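Local coordinates for protein GDP-L-fucose synthase (Campylobacter jejuni subsp. jejuni serotype O:2, PDB 7CXT) that reduces GDP-6-OMe-4-keto-L-xylo-heptose at C4 with NADPH, as a member of the NAD(P)-dependent epimerase/dehydratase family related to GDP-L-fucose synthases, at residues A[103-108]-A[250-255]. Residues are numbered along the deposited sequence; the frame is centred on the assembly and turned at random.
Sequences KLVFFG and DVAIYT. With NDP (NADPH dihydro-nicotinamide-adenine-dinucleotide phosphate), chain C.
Phe107 points its ring edge at Ala252: CZ lies 3.8 Å from Ala252 CB, which sits close to the plane of the ring. This joins strand 103-109 of the parallel Rossmann sheet to helix 245-258, which runs roughly antiparallel to it; the axes of segments 103-108 and 250-255 approach to 9.3 Å at 149°. Val105, two residues earlier on the strand, also faces the helix. Its CG1, anti to the backbone N (chi1 166°), lies 3.7 Å above one face of the Phe107 ring, toward the rim, while CG2 meets the methyl CG2 of Thr255 at 4.0 Å. The Thr255 hydroxyl turns back into its own helix, where OG1 and the Thr255 N donate to Val251 O from opposite faces of that carbonyl. The backbone of Phe107 belongs to the cofactor site: its O accepts a bond from Lys142 NZ and a weak one from the ribose O3D of NADPH. At the start of the strand Lys103, its chain bent at chi3 (82°), reaches the C-terminal end of helix 245-258, where NZ donates to Met256 O and Ile259 O and forms a salt bridge with Asp260 OD1. Within this cluster Lys103 NZ also donates to Thr255 O at 3.0 Å, in the carbonyl plane and on a lone pair.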
# COMPACT_ATOMS: atom_id res chain seq x y z
N LYS A 103 12.05 12.04 14.50
CA LYS A 103 10.61 11.84 14.32
C LYS A 103 10.20 12.29 12.93
O LYS A 103 10.86 13.12 12.30
CB LYS A 103 9.78 12.60 15.36
CG LYS A 103 10.01 12.17 16.79
CD LYS A 103 9.24 13.04 17.79
CE LYS A 103 7.80 12.61 17.91
NZ LYS A 103 7.17 13.26 19.12
N LEU A 104 9.09 11.74 12.46
CA LEU A 104 8.55 12.07 11.15
C LEU A 104 7.04 12.18 11.29
O LEU A 104 6.42 11.44 12.06
CB LEU A 104 8.93 11.00 10.11
CG LEU A 104 8.38 11.10 8.69
CD1 LEU A 104 9.40 10.45 7.72
CD2 LEU A 104 7.00 10.47 8.52
N VAL A 105 6.44 13.10 10.54
CA VAL A 105 5.00 13.22 10.50
C VAL A 105 4.55 13.07 9.06
O VAL A 105 5.02 13.78 8.17
CB VAL A 105 4.50 14.56 11.07
CG1 VAL A 105 3.04 14.76 10.68
CG2 VAL A 105 4.63 14.55 12.57
N PHE A 106 3.64 12.13 8.84
CA PHE A 106 3.08 11.87 7.53
C PHE A 106 1.61 12.24 7.56
O PHE A 106 0.93 12.06 8.57
CB PHE A 106 3.29 10.39 7.16
CG PHE A 106 2.53 9.95 5.95
CD1 PHE A 106 2.70 10.60 4.73
CD2 PHE A 106 1.63 8.90 6.02
CE1 PHE A 106 1.99 10.21 3.61
CE2 PHE A 106 0.92 8.48 4.91
CZ PHE A 106 1.11 9.13 3.68
N PHE A 107 1.10 12.78 6.45
CA PHE A 107 -0.29 13.21 6.43
C PHE A 107 -1.12 12.23 5.61
O PHE A 107 -0.80 11.93 4.45
CB PHE A 107 -0.41 14.63 5.90
CG PHE A 107 0.21 15.64 6.82
CD1 PHE A 107 -0.52 16.18 7.87
CD2 PHE A 107 1.53 16.00 6.68
CE1 PHE A 107 0.06 17.09 8.74
CE2 PHE A 107 2.12 16.91 7.54
CZ PHE A 107 1.38 17.45 8.58
N GLY A 108 -2.16 11.69 6.26
CA GLY A 108 -3.10 10.80 5.61
C GLY A 108 -4.28 11.54 5.03
O GLY A 108 -4.39 12.76 5.11
N ASP A 250 -0.27 23.51 13.54
CA ASP A 250 -0.31 23.50 15.01
C ASP A 250 -0.34 22.07 15.55
O ASP A 250 0.42 21.74 16.47
CB ASP A 250 -1.53 24.30 15.49
CG ASP A 250 -1.51 24.62 17.00
OD1 ASP A 250 -0.53 25.23 17.48
OD2 ASP A 250 -2.49 24.30 17.70
N VAL A 251 -1.18 21.20 14.98
CA VAL A 251 -1.21 19.84 15.51
C VAL A 251 0.02 19.04 15.06
O VAL A 251 0.49 18.16 15.80
CB VAL A 251 -2.53 19.13 15.13
CG1 VAL A 251 -2.62 18.85 13.61
CG2 VAL A 251 -2.71 17.85 15.94
N ALA A 252 0.57 19.34 13.89
CA ALA A 252 1.77 18.61 13.46
C ALA A 252 2.95 18.96 14.35
O ALA A 252 3.77 18.08 14.67
CB ALA A 252 2.09 18.90 12.00
N ILE A 253 3.07 20.23 14.75
CA ILE A 253 4.13 20.61 15.67
C ILE A 253 3.86 20.03 17.05
O ILE A 253 4.77 19.48 17.69
CB ILE A 253 4.27 22.15 15.71
CG1 ILE A 253 4.83 22.66 14.38
CG2 ILE A 253 5.14 22.58 16.90
CD1 ILE A 253 4.60 24.15 14.15
N TYR A 254 2.61 20.07 17.50
CA TYR A 254 2.27 19.47 18.79
C TYR A 254 2.63 17.99 18.80
O TYR A 254 3.13 17.47 19.81
CB TYR A 254 0.78 19.64 19.08
CG TYR A 254 0.38 19.06 20.42
CD1 TYR A 254 0.44 19.82 21.58
CD2 TYR A 254 -0.03 17.73 20.52
CE1 TYR A 254 0.10 19.28 22.82
CE2 TYR A 254 -0.38 17.19 21.75
CZ TYR A 254 -0.32 17.96 22.89
OH TYR A 254 -0.68 17.40 24.10
N THR A 255 2.40 17.29 17.68
CA THR A 255 2.76 15.88 17.60
C THR A 255 4.26 15.68 17.75
O THR A 255 4.71 14.80 18.50
CB THR A 255 2.25 15.28 16.28
OG1 THR A 255 0.82 15.26 16.29
CG2 THR A 255 2.76 13.84 16.07
PA NDP C . -0.39 20.22 -2.27
O1A NDP C . -0.81 19.40 -3.44
O2A NDP C . -1.03 21.55 -1.99
O5B NDP C . 1.23 20.48 -2.37
C5B NDP C . 1.81 19.24 -2.54
C4B NDP C . 3.32 19.51 -2.72
O4B NDP C . 4.00 18.31 -3.07
C3B NDP C . 3.49 20.54 -3.86
O3B NDP C . 4.36 21.57 -3.45
C2B NDP C . 4.19 19.68 -4.96
O2B NDP C . 5.12 20.33 -5.63
C1B NDP C . 4.92 18.64 -4.06
N9A NDP C . 5.25 17.45 -4.81
C8A NDP C . 4.36 16.55 -5.46
N7A NDP C . 5.00 15.55 -6.07
C5A NDP C . 6.39 15.82 -5.81
C6A NDP C . 7.56 15.15 -6.18
N6A NDP C . 7.55 13.99 -6.95
N1A NDP C . 8.77 15.60 -5.79
C2A NDP C . 8.76 16.76 -5.04
N3A NDP C . 7.75 17.50 -4.61
C4A NDP C . 6.53 16.99 -5.03
O3 NDP C . -0.58 19.14 -1.03
PN NDP C . -1.38 19.73 0.24
O1N NDP C . -2.79 19.96 -0.15
O2N NDP C . -0.62 20.66 1.16
O5D NDP C . -1.60 18.31 1.24
C5D NDP C . -0.44 17.95 1.87
C4D NDP C . -0.73 16.65 2.61
O4D NDP C . -2.07 16.72 3.18
C3D NDP C . -0.77 15.47 1.58
O3D NDP C . -0.30 14.32 2.20
C2D NDP C . -2.27 15.32 1.29
O2D NDP C . -2.66 14.02 0.92
C1D NDP C . -2.82 15.61 2.70
N1N NDP C . -4.23 15.97 2.60
C2N NDP C . -4.64 17.19 2.06
C3N NDP C . -5.98 17.36 1.73
C7N NDP C . -6.43 18.63 1.15
O7N NDP C . -7.63 18.93 0.99
N7N NDP C . -5.46 19.53 0.74
C4N NDP C . -6.97 16.29 1.92
C5N NDP C . -6.46 15.17 2.73
C6N NDP C . -5.17 15.05 3.03
P2B NDP C . 4.56 21.17 -7.14
O1X NDP C . 3.72 22.23 -6.50
O2X NDP C . 5.92 21.59 -7.70
O3X NDP C . 3.85 20.03 -7.80